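Local coordinates for YkuI protein (Bacillus subtilis, PDB 2BAS) that binds the second messenger cyclic di-GMP and probably hydrolyses it as a phosphodiesterase of the EAL-domain family, at residues Glu82-Lys85 with Leu86-Asp89; Asp89-Ile92 with Ile93-Leu97; Asn112-Ala115 with Asn116-Met119; Leu129-Glu132 with Tyr133-Lys136. One frame throughout, in Å; residues are numbered along the deposited sequence.

Contact 1: residues Glu82-Lys85 with Leu86-Asp89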
loop_
_atom_site.group_PDB
_atom_site.type_symbol
_atom_site.label_atom_id
_atom_site.label_comp_id
_atom_site.label_asym_id
_atom_site.label_seq_id
_atom_site.Cartn_x
_atom_site.Cartn_y
_atom_site.Cartn_z
ATOM N N GLU A 82 27.985 10.911 -22.942
ATOM C CA GLU A 82 27.995 9.638 -22.232
ATOM C C GLU A 82 29.313 8.909 -22.368
ATOM O O GLU A 82 29.745 8.253 -21.426
ATOM C CB GLU A 82 26.841 8.746 -22.683
ATOM C CG GLU A 82 25.469 9.418 -22.609
ATOM C CD GLU A 82 25.213 10.335 -23.791
ATOM O OE1 GLU A 82 25.390 9.876 -24.943
ATOM O OE2 GLU A 82 24.841 11.511 -23.567
ATOM N N GLU A 83 29.947 9.028 -23.536
ATOM C CA GLU A 83 31.283 8.478 -23.770
ATOM C C GLU A 83 32.116 8.634 -22.510
ATOM O O GLU A 83 32.679 7.674 -21.990
ATOM C CB GLU A 83 32.014 9.247 -24.874
ATOM C CG GLU A 83 31.285 9.433 -26.189
ATOM C CD GLU A 83 32.093 10.283 -27.166
ATOM O OE1 GLU A 83 33.345 10.177 -27.171
ATOM O OE2 GLU A 83 31.481 11.061 -27.932
ATOM N N TYR A 84 32.157 9.875 -22.029
ATOM C CA TYR A 84 33.017 10.290 -20.930
ATOM C C TYR A 84 32.539 9.873 -19.547
ATOM O O TYR A 84 33.361 9.592 -18.675
ATOM C CB TYR A 84 33.284 11.798 -21.015
ATOM C CG TYR A 84 34.025 12.179 -22.282
ATOM C CD1 TYR A 84 33.365 12.788 -23.351
ATOM C CD2 TYR A 84 35.384 11.901 -22.423
ATOM C CE1 TYR A 84 34.053 13.136 -24.522
ATOM C CE2 TYR A 84 36.076 12.238 -23.582
ATOM C CZ TYR A 84 35.407 12.853 -24.624
ATOM O OH TYR A 84 36.103 13.164 -25.759
ATOM N N LYS A 85 31.224 9.820 -19.348
ATOM C CA LYS A 85 30.678 9.355 -18.077
ATOM C C LYS A 85 30.968 7.864 -17.913
ATOM O O LYS A 85 31.363 7.411 -16.828
ATOM C CB LYS A 85 29.176 9.622 -17.966
ATOM C CG LYS A 85 28.784 11.087 -17.831
ATOM C CD LYS A 85 27.408 11.200 -17.187
ATOM C CE LYS A 85 26.906 12.637 -17.120
ATOM N NZ LYS A 85 25.902 12.937 -18.172
ATOM N N LEU A 86 30.788 7.113 -18.998
ATOM C CA LEU A 86 31.064 5.676 -19.004
ATOM C C LEU A 86 32.549 5.375 -18.793
ATOM O O LEU A 86 32.880 4.419 -18.097
ATOM C CB LEU A 86 30.537 4.998 -20.282
ATOM C CG LEU A 86 29.013 4.846 -20.427
ATOM C CD1 LEU A 86 28.628 4.429 -21.852
ATOM C CD2 LEU A 86 28.404 3.882 -19.390
ATOM N N GLU A 87 33.430 6.187 -19.378
ATOM C CA GLU A 87 34.874 6.033 -19.164
ATOM C C GLU A 87 35.275 6.123 -17.681
ATOM O O GLU A 87 36.101 5.343 -17.198
ATOM C CB GLU A 87 35.662 7.061 -19.984
ATOM C CG GLU A 87 37.181 6.839 -19.987
ATOM C CD GLU A 87 37.941 7.840 -20.852
ATOM O OE1 GLU A 87 39.194 7.805 -20.840
ATOM O OE2 GLU A 87 37.298 8.656 -21.551
ATOM N N VAL A 88 34.699 7.085 -16.975
ATOM C CA VAL A 88 34.968 7.257 -15.561
ATOM C C VAL A 88 34.306 6.124 -14.766
ATOM O O VAL A 88 34.945 5.485 -13.933
ATOM C CB VAL A 88 34.491 8.643 -15.072
ATOM C CG1 VAL A 88 34.686 8.796 -13.563
ATOM C CG2 VAL A 88 35.231 9.746 -15.816
ATOM N N ASP A 89 33.033 5.871 -15.046
ATOM C CA ASP A 89 32.278 4.822 -14.364
ATOM C C ASP A 89 32.986 3.470 -14.422
ATOM O O ASP A 89 33.137 2.803 -13.402
ATOM C CB ASP A 89 30.879 4.717 -14.963
ATOM C CG ASP A 89 29.947 3.862 -14.134
ATOM O OD1 ASP A 89 29.881 4.064 -12.889
ATOM O OD2 ASP A 89 29.270 2.994 -14.746
#

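Contact 2: residues Asp89-Ile92 with Ile93-Leu97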
loop_
_atom_site.group_PDB
_atom_site.type_symbol
_atom_site.label_atom_id
_atom_site.label_comp_id
_atom_site.label_asym_id
_atom_site.label_seq_id
_atom_site.Cartn_x
_atom_site.Cartn_y
_atom_site.Cartn_z
ATOM N N ASP A 89 33.033 5.871 -15.046
ATOM C CA ASP A 89 32.278 4.822 -14.364
ATOM C C ASP A 89 32.986 3.470 -14.422
ATOM O O ASP A 89 33.137 2.803 -13.402
ATOM C CB ASP A 89 30.879 4.717 -14.963
ATOM C CG ASP A 89 29.947 3.862 -14.134
ATOM O OD1 ASP A 89 29.881 4.064 -12.889
ATOM O OD2 ASP A 89 29.270 2.994 -14.746
ATOM N N ASN A 90 33.439 3.087 -15.610
ATOM C CA ASN A 90 34.192 1.849 -15.801
ATOM C C ASN A 90 35.472 1.752 -14.957
ATOM O O ASN A 90 35.786 0.691 -14.413
ATOM C CB ASN A 90 34.479 1.605 -17.292
ATOM C CG ASN A 90 33.219 1.203 -18.084
ATOM O OD1 ASN A 90 32.241 0.701 -17.524
ATOM N ND2 ASN A 90 33.252 1.423 -19.393
ATOM N N ARG A 91 36.200 2.855 -14.830
ATOM C CA ARG A 91 37.401 2.854 -14.005
ATOM C C ARG A 91 37.034 2.548 -12.551
ATOM O O ARG A 91 37.589 1.630 -11.945
ATOM C CB ARG A 91 38.179 4.172 -14.138
ATOM C CG ARG A 91 39.553 4.195 -13.437
ATOM C CD ARG A 91 40.582 3.309 -14.134
ATOM N NE ARG A 91 41.030 3.909 -15.384
ATOM C CZ ARG A 91 42.140 4.632 -15.518
ATOM N NH1 ARG A 91 42.457 5.144 -16.701
ATOM N NH2 ARG A 91 42.935 4.846 -14.478
ATOM N N ILE A 92 36.075 3.286 -12.010
ATOM C CA ILE A 92 35.638 3.072 -10.633
ATOM C C ILE A 92 35.197 1.632 -10.361
ATOM O O ILE A 92 35.695 1.012 -9.424
ATOM C CB ILE A 92 34.496 4.027 -10.247
ATOM C CG1 ILE A 92 34.959 5.478 -10.332
ATOM C CG2 ILE A 92 33.968 3.714 -8.841
ATOM C CD1 ILE A 92 33.787 6.453 -10.379
ATOM N N ILE A 93 34.268 1.114 -11.173
ATOM C CA ILE A 93 33.721 -0.240 -11.001
ATOM C C ILE A 93 34.801 -1.318 -10.960
ATOM O O ILE A 93 34.815 -2.157 -10.054
ATOM C CB ILE A 93 32.696 -0.603 -12.101
ATOM C CG1 ILE A 93 31.543 0.403 -12.127
ATOM C CG2 ILE A 93 32.128 -1.995 -11.867
ATOM C CD1 ILE A 93 30.714 0.370 -13.413
ATOM N N ARG A 94 35.699 -1.288 -11.943
ATOM C CA ARG A 94 36.789 -2.256 -12.033
ATOM C C ARG A 94 37.716 -2.246 -10.817
ATOM O O ARG A 94 38.080 -3.308 -10.308
ATOM C CB ARG A 94 37.576 -2.063 -13.325
ATOM C CG ARG A 94 36.802 -2.490 -14.552
ATOM C CD ARG A 94 37.521 -2.115 -15.841
ATOM N NE ARG A 94 36.656 -2.409 -16.978
ATOM C CZ ARG A 94 36.586 -3.586 -17.600
ATOM N NH1 ARG A 94 37.352 -4.608 -17.222
ATOM N NH2 ARG A 94 35.740 -3.738 -18.614
ATOM N N GLN A 95 38.089 -1.063 -10.341
ATOM C CA GLN A 95 38.894 -0.976 -9.131
ATOM C C GLN A 95 38.166 -1.600 -7.958
ATOM O O GLN A 95 38.772 -2.302 -7.147
ATOM C CB GLN A 95 39.213 0.471 -8.790
ATOM C CG GLN A 95 40.260 1.106 -9.666
ATOM C CD GLN A 95 40.527 2.531 -9.263
ATOM O OE1 GLN A 95 40.923 2.807 -8.127
ATOM N NE2 GLN A 95 40.316 3.451 -10.191
ATOM N N ALA A 96 36.863 -1.342 -7.874
ATOM C CA ALA A 96 36.063 -1.824 -6.771
ATOM C C ALA A 96 35.907 -3.337 -6.791
ATOM O O ALA A 96 36.066 -3.981 -5.753
ATOM C CB ALA A 96 34.711 -1.145 -6.755
ATOM N N LEU A 97 35.596 -3.907 -7.953
ATOM C CA LEU A 97 35.440 -5.358 -8.043
ATOM C C LEU A 97 36.786 -6.042 -7.795
ATOM O O LEU A 97 36.832 -7.179 -7.325
ATOM C CB LEU A 97 34.809 -5.802 -9.370
ATOM C CG LEU A 97 33.392 -5.322 -9.717
ATOM C CD1 LEU A 97 32.840 -6.066 -10.915
ATOM C CD2 LEU A 97 32.418 -5.447 -8.554
#

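Contact 3: residues Asn112-Ala115 with Asn116-Met119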
loop_
_atom_site.group_PDB
_atom_site.type_symbol
_atom_site.label_atom_id
_atom_site.label_comp_id
_atom_site.label_asym_id
_atom_site.label_seq_id
_atom_site.Cartn_x
_atom_site.Cartn_y
_atom_site.Cartn_z
ATOM N N ASN A 112 24.963 1.645 -7.985
ATOM C CA ASN A 112 23.911 2.542 -8.477
ATOM C C ASN A 112 24.197 2.951 -9.908
ATOM O O ASN A 112 25.095 3.752 -10.168
ATOM C CB ASN A 112 23.831 3.786 -7.594
ATOM C CG ASN A 112 22.622 4.652 -7.894
ATOM O OD1 ASN A 112 21.758 4.301 -8.706
ATOM N ND2 ASN A 112 22.552 5.799 -7.225
ATOM N N GLN A 113 23.418 2.408 -10.834
ATOM C CA GLN A 113 23.676 2.604 -12.250
ATOM C C GLN A 113 22.577 3.392 -12.917
ATOM O O GLN A 113 21.403 3.109 -12.724
ATOM C CB GLN A 113 23.851 1.252 -12.932
ATOM C CG GLN A 113 25.129 0.559 -12.522
ATOM C CD GLN A 113 26.322 1.076 -13.292
ATOM O OE1 GLN A 113 26.366 0.972 -14.519
ATOM N NE2 GLN A 113 27.301 1.629 -12.581
ATOM N N ASP A 114 22.990 4.387 -13.693
ATOM C CA ASP A 114 22.097 5.259 -14.448
ATOM C C ASP A 114 21.399 4.453 -15.550
ATOM O O ASP A 114 22.051 3.861 -16.405
ATOM C CB ASP A 114 22.923 6.407 -15.042
ATOM C CG ASP A 114 22.074 7.549 -15.597
ATOM O OD1 ASP A 114 20.824 7.422 -15.664
ATOM O OD2 ASP A 114 22.683 8.584 -15.979
ATOM N N ALA A 115 20.072 4.420 -15.501
ATOM C CA ALA A 115 19.271 3.658 -16.451
ATOM C C ALA A 115 19.485 4.101 -17.906
ATOM O O ALA A 115 19.541 3.264 -18.811
ATOM C CB ALA A 115 17.809 3.747 -16.085
ATOM N N ASN A 116 19.601 5.411 -18.124
ATOM C CA ASN A 116 19.834 5.947 -19.464
ATOM C C ASN A 116 21.189 5.511 -20.031
ATOM O O ASN A 116 21.267 5.097 -21.187
ATOM C CB ASN A 116 19.722 7.478 -19.480
ATOM C CG ASN A 116 18.423 7.988 -18.868
ATOM O OD1 ASN A 116 17.321 7.566 -19.244
ATOM N ND2 ASN A 116 18.552 8.917 -17.922
ATOM N N LEU A 117 22.248 5.603 -19.222
ATOM C CA LEU A 117 23.583 5.145 -19.644
ATOM C C LEU A 117 23.577 3.657 -19.928
ATOM O O LEU A 117 24.179 3.194 -20.899
ATOM C CB LEU A 117 24.655 5.451 -18.594
ATOM C CG LEU A 117 24.937 6.911 -18.233
ATOM C CD1 LEU A 117 26.074 6.977 -17.230
ATOM C CD2 LEU A 117 25.265 7.748 -19.466
ATOM N N LEU A 118 22.871 2.924 -19.077
ATOM C CA LEU A 118 22.766 1.486 -19.169
ATOM C C LEU A 118 22.051 1.061 -20.453
ATOM O O LEU A 118 22.483 0.142 -21.147
ATOM C CB LEU A 118 22.030 0.968 -17.933
ATOM C CG LEU A 118 22.204 -0.492 -17.507
ATOM C CD1 LEU A 118 23.650 -0.804 -17.178
ATOM C CD2 LEU A 118 21.323 -0.772 -16.304
HETATM N N MSE A 119 20.979 1.770 -20.784
HETATM C CA MSE A 119 20.116 1.390 -21.894
HETATM C C MSE A 119 20.634 1.813 -23.275
HETATM O O MSE A 119 19.997 1.518 -24.285
HETATM C CB MSE A 119 18.704 1.931 -21.659
HETATM C CG MSE A 119 17.612 1.094 -22.307
HETATM SE SE MSE A 119 17.509 -0.717 -21.551
HETATM C CE MSE A 119 16.549 -1.577 -22.971
#

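Contact 4: residues Leu129-Glu132 with Tyr133-Lys136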
loop_
_atom_site.group_PDB
_atom_site.type_symbol
_atom_site.label_atom_id
_atom_site.label_comp_id
_atom_site.label_asym_id
_atom_site.label_seq_id
_atom_site.Cartn_x
_atom_site.Cartn_y
_atom_site.Cartn_z
ATOM N N LEU A 129 30.936 -6.686 -18.664
ATOM C CA LEU A 129 31.837 -6.326 -17.568
ATOM C C LEU A 129 31.600 -7.212 -16.359
ATOM O O LEU A 129 32.556 -7.606 -15.695
ATOM C CB LEU A 129 31.695 -4.853 -17.166
ATOM C CG LEU A 129 32.430 -4.378 -15.901
ATOM C CD1 LEU A 129 33.914 -4.740 -15.936
ATOM C CD2 LEU A 129 32.273 -2.894 -15.723
ATOM N N LEU A 130 30.336 -7.526 -16.080
ATOM C CA LEU A 130 30.001 -8.377 -14.940
ATOM C C LEU A 130 30.501 -9.809 -15.128
ATOM O O LEU A 130 31.042 -10.407 -14.195
ATOM C CB LEU A 130 28.496 -8.353 -14.647
ATOM C CG LEU A 130 27.892 -7.052 -14.099
ATOM C CD1 LEU A 130 26.384 -7.207 -13.886
ATOM C CD2 LEU A 130 28.566 -6.587 -12.806
ATOM N N LYS A 131 30.335 -10.336 -16.340
ATOM C CA LYS A 131 30.746 -11.702 -16.684
ATOM C C LYS A 131 32.254 -11.945 -16.574
ATOM O O LYS A 131 32.688 -13.065 -16.308
ATOM C CB LYS A 131 30.244 -12.074 -18.086
ATOM C CG LYS A 131 28.733 -12.361 -18.153
ATOM C CD LYS A 131 28.245 -12.477 -19.595
ATOM C CE LYS A 131 26.833 -13.024 -19.676
ATOM N NZ LYS A 131 26.790 -14.467 -19.314
ATOM N N GLU A 132 33.043 -10.891 -16.779
ATOM C CA GLU A 132 34.504 -10.968 -16.677
ATOM C C GLU A 132 34.929 -11.244 -15.233
ATOM O O GLU A 132 35.880 -11.990 -14.986
ATOM C CB GLU A 132 35.142 -9.668 -17.173
ATOM C CG GLU A 132 36.666 -9.636 -17.087
ATOM C CD GLU A 132 37.237 -8.224 -17.136
ATOM O OE1 GLU A 132 36.553 -7.308 -17.654
ATOM O OE2 GLU A 132 38.380 -8.032 -16.654
ATOM N N TYR A 133 34.224 -10.629 -14.289
ATOM C CA TYR A 133 34.509 -10.832 -12.876
ATOM C C TYR A 133 33.834 -12.082 -12.341
ATOM O O TYR A 133 34.190 -12.577 -11.269
ATOM C CB TYR A 133 34.199 -9.581 -12.060
ATOM C CG TYR A 133 35.232 -8.501 -12.297
ATOM C CD1 TYR A 133 35.079 -7.567 -13.330
ATOM C CD2 TYR A 133 36.389 -8.439 -11.517
ATOM C CE1 TYR A 133 36.045 -6.582 -13.561
ATOM C CE2 TYR A 133 37.361 -7.463 -11.741
ATOM C CZ TYR A 133 37.185 -6.538 -12.763
ATOM O OH TYR A 133 38.142 -5.573 -12.973
ATOM N N GLU A 134 32.876 -12.596 -13.111
ATOM C CA GLU A 134 32.281 -13.907 -12.861
ATOM C C GLU A 134 33.372 -14.937 -13.164
ATOM O O GLU A 134 33.522 -15.927 -12.449
ATOM C CB GLU A 134 31.052 -14.122 -13.760
ATOM C CG GLU A 134 30.256 -15.420 -13.513
ATOM C CD GLU A 134 29.315 -15.789 -14.669
ATOM O OE1 GLU A 134 29.349 -15.114 -15.722
ATOM O OE2 GLU A 134 28.544 -16.765 -14.528
ATOM N N ALA A 135 34.141 -14.661 -14.217
ATOM C CA ALA A 135 35.265 -15.494 -14.635
ATOM C C ALA A 135 36.427 -15.444 -13.640
ATOM O O ALA A 135 37.222 -16.377 -13.566
ATOM C CB ALA A 135 35.734 -15.085 -16.026
ATOM N N LYS A 136 36.522 -14.354 -12.879
ATOM C CA LYS A 136 37.583 -14.199 -11.877
ATOM C C LYS A 136 37.158 -14.720 -10.500
ATOM O O LYS A 136 37.958 -14.731 -9.561
ATOM C CB LYS A 136 38.045 -12.740 -11.795
ATOM C CG LYS A 136 38.569 -12.199 -13.105
ATOM C CD LYS A 136 38.932 -10.730 -13.017
ATOM C CE LYS A 136 39.662 -10.304 -14.290
ATOM N NZ LYS A 136 40.256 -8.942 -14.190
#

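Contact 1: residues Glu82-Lys85 with Leu86-Asp89
The ring of Tyr84 lies alongside the side chain of Glu87, one helical turn on, with both groups pointing the same way. Its CD2 comes within 3.9 Å of Glu87 OE2, which lies oblique to the ring, and ring and carboxylate planes are inclined by 28°. The Glu87 chain is extended, with CG anti to the backbone N (chi1 -171°), which carries the carboxylate back beside the ring. On another side of the helix, Leu86 lays CB and CG against the carbonyl of Glu82, CG standing 3.6 Å from Glu82 O. Val88 sets CG2 3.4 Å from Tyr84 O. Successive i to i+4 bonds carry the backbone: Leu86 N meets Glu82 O at 2.9 Å, Asp89 N bonds Lys85 O, and the bond from Val88 N to Tyr84 O is weak. The ammonium of Lys85 leaves this turn to bond the carbonyls of Asp77 and Ile80, just ahead of the helix. These are the first turns of helix 82-100, an outer helix of the EAL domain's β/α barrel: Val88 packs on helices 28-33 and 72-75, while Lys85 and Leu86 touch Leu117 of helix 115-118.

Contact 2: residues Asp89-Ile92 with Ile93-Leu97
Asp89 and Ile93 lean over one another at a slant: the delta methyl of the isoleucine reaches the carboxylate, with Ile93 CD1 3.3 Å from Asp89 OD2, while Ile93 CG1 rests on the Asp89 carbonyl at 3.2 Å from O. The aspartate swings its CG away from its own backbone N (chi1 -168°), which brings OD2 to that methyl and to the side-chain amide of Gln113. Replacing Asp89 with alanine would probably leave the Gln113 amide without its carboxylate acceptor and take away part of the packing at Ile93 CD1. Arg91 and Gln95 also meet at an angle, guanidinium and amide planes 51° apart, and the touch is between Arg91 CG and Gln95 NE2, 3.4 Å. Their polar ends bond different residues of one neighbouring stretch: Arg91 NH2 makes a salt bridge with Asp36, and Gln95 NE2 bonds the carbonyl of Val38. These are i to i+4 pairings along helix 82-100, an outer helix of the EAL domain's β/α barrel; in this helix Ile92 and Ala96 face strand 38-47. Arg94 stretches its chain past the Asn90 carbonyl, CG 3.3 Å from Asn90 O, with that oxygen near the guanidinium plane, and takes its NH1 to Glu132 of helix 124-135. Ile93 N meets Asp89 O at 3.0 Å.

Contact 3: residues Asn112-Ala115 with Asn116-Met119
Asp114 meets Asn116 and Leu117 at the start of helix 115-118, where it occupies the N-cap. Three hydrogen bonds define the turn. Asp114 OD1 accepts from Asn116 N in a weak capping bond of 3.4 Å and 145°; Leu118 N reaches Asp114 O at 2.9 Å, and selenomethionine Met119 N reaches Ala115 O, also at 2.9 Å. With CG of Asp114 anti to its own N (chi1 -167°), the carboxylate comes within reach of Asn116 N. A second polar approach is looser: Asn116 ND2 lies 3.5 Å from Asp114 OD1, with amide and carboxylate planes turned 69° apart, and the Asn116 amide has weak bonds of its own to Asn151 and Glu153. In the packing, the Leu117 side chain lies obliquely across that of Asp114, Leu117 CG being 3.8 Å from Asp114 CB and 3.6 Å from the carboxylate oxygen Asp114 OD2. With a leucine in place of Asp114, the Asn116 N-H would probably lose its capping acceptor and the helix start its negative charge. The turn follows strand 108-112 directly, with Ala115 and Leu118 on Ile147 of the next parallel strand, 143-147, Leu117 on helix 82-100, and Met119 against helix 156-167.

Contact 4: residues Leu129-Glu132 with Tyr133-Lys136
The Tyr133 ring has the backbone carbonyl of Leu129 at its edge, in the ring plane, with Leu129 O 3.5 Å from Tyr133 CD1. At the same part of the ring Leu129 brings in a methyl, its CD1 3.7 Å from Tyr133 CE1, the leucine side chain crossing the tyrosine obliquely. The Glu132 carboxylate runs beside the ring, the two planes 29° apart and both groups heading the same way. Tyr133 has CG beside its backbone N (chi1 -73°), which turns the ring back along the preceding turn; its OH hydrogen-bonds Asp98. Glu132, extended, divides its carboxylate: OE1 belongs to Arg94, and OE2 forms a salt bridge with Lys136 NZ, its hydrogen bond weak at 3.2 Å. The lysine stretches alongside Glu132, its CG passing 3.3 Å from Glu132 O. The oppositely charged Lys131 and Glu134 are also aligned side by side, but Lys131 NZ and Glu134 OE1 stay 4.5 Å apart, beyond a salt bridge; the nearest side-chain approach is Lys131 CG to Glu134 OE1, 3.7 Å. The backbone bonds bend as the helix ends: Glu134 N to Leu130 O has an N-H...O angle of 135°, and Lys136 N to Glu132 O is weak. Such a last turn, with Leu129 and Tyr133 packed on helix 82-100, Glu132 bridging to that helix and to Lys136, and Lys131 and Glu134 lying away from it, is that of an amphipathic helix on the outside of a β/α barrel.

From the N terminus, contacts 1 and 2 follow one another along helix 82-100 and share Asp89; their centres are 11 Å apart. Contact 3 comes next, after strand 108-112, and contact 4 ends helix 124-135. All are local turns in series: none closes a long loop, and none nests or crosses another, beyond the overlap at Asp89. Together they join helix 82-100 to the loop after strand 108-112 and to helix 124-135. Glu82 CG packs on Leu117 CD2 of contact 3 at 3.6 Å, the shared Asp89 OD2 makes a probable hydrogen bond of 3.2 Å with Gln113 NE2, and Arg94 NH1 bridges to Glu132 OE1 of contact 4 at 2.8 Å. Contacts 3 and 4 do not touch.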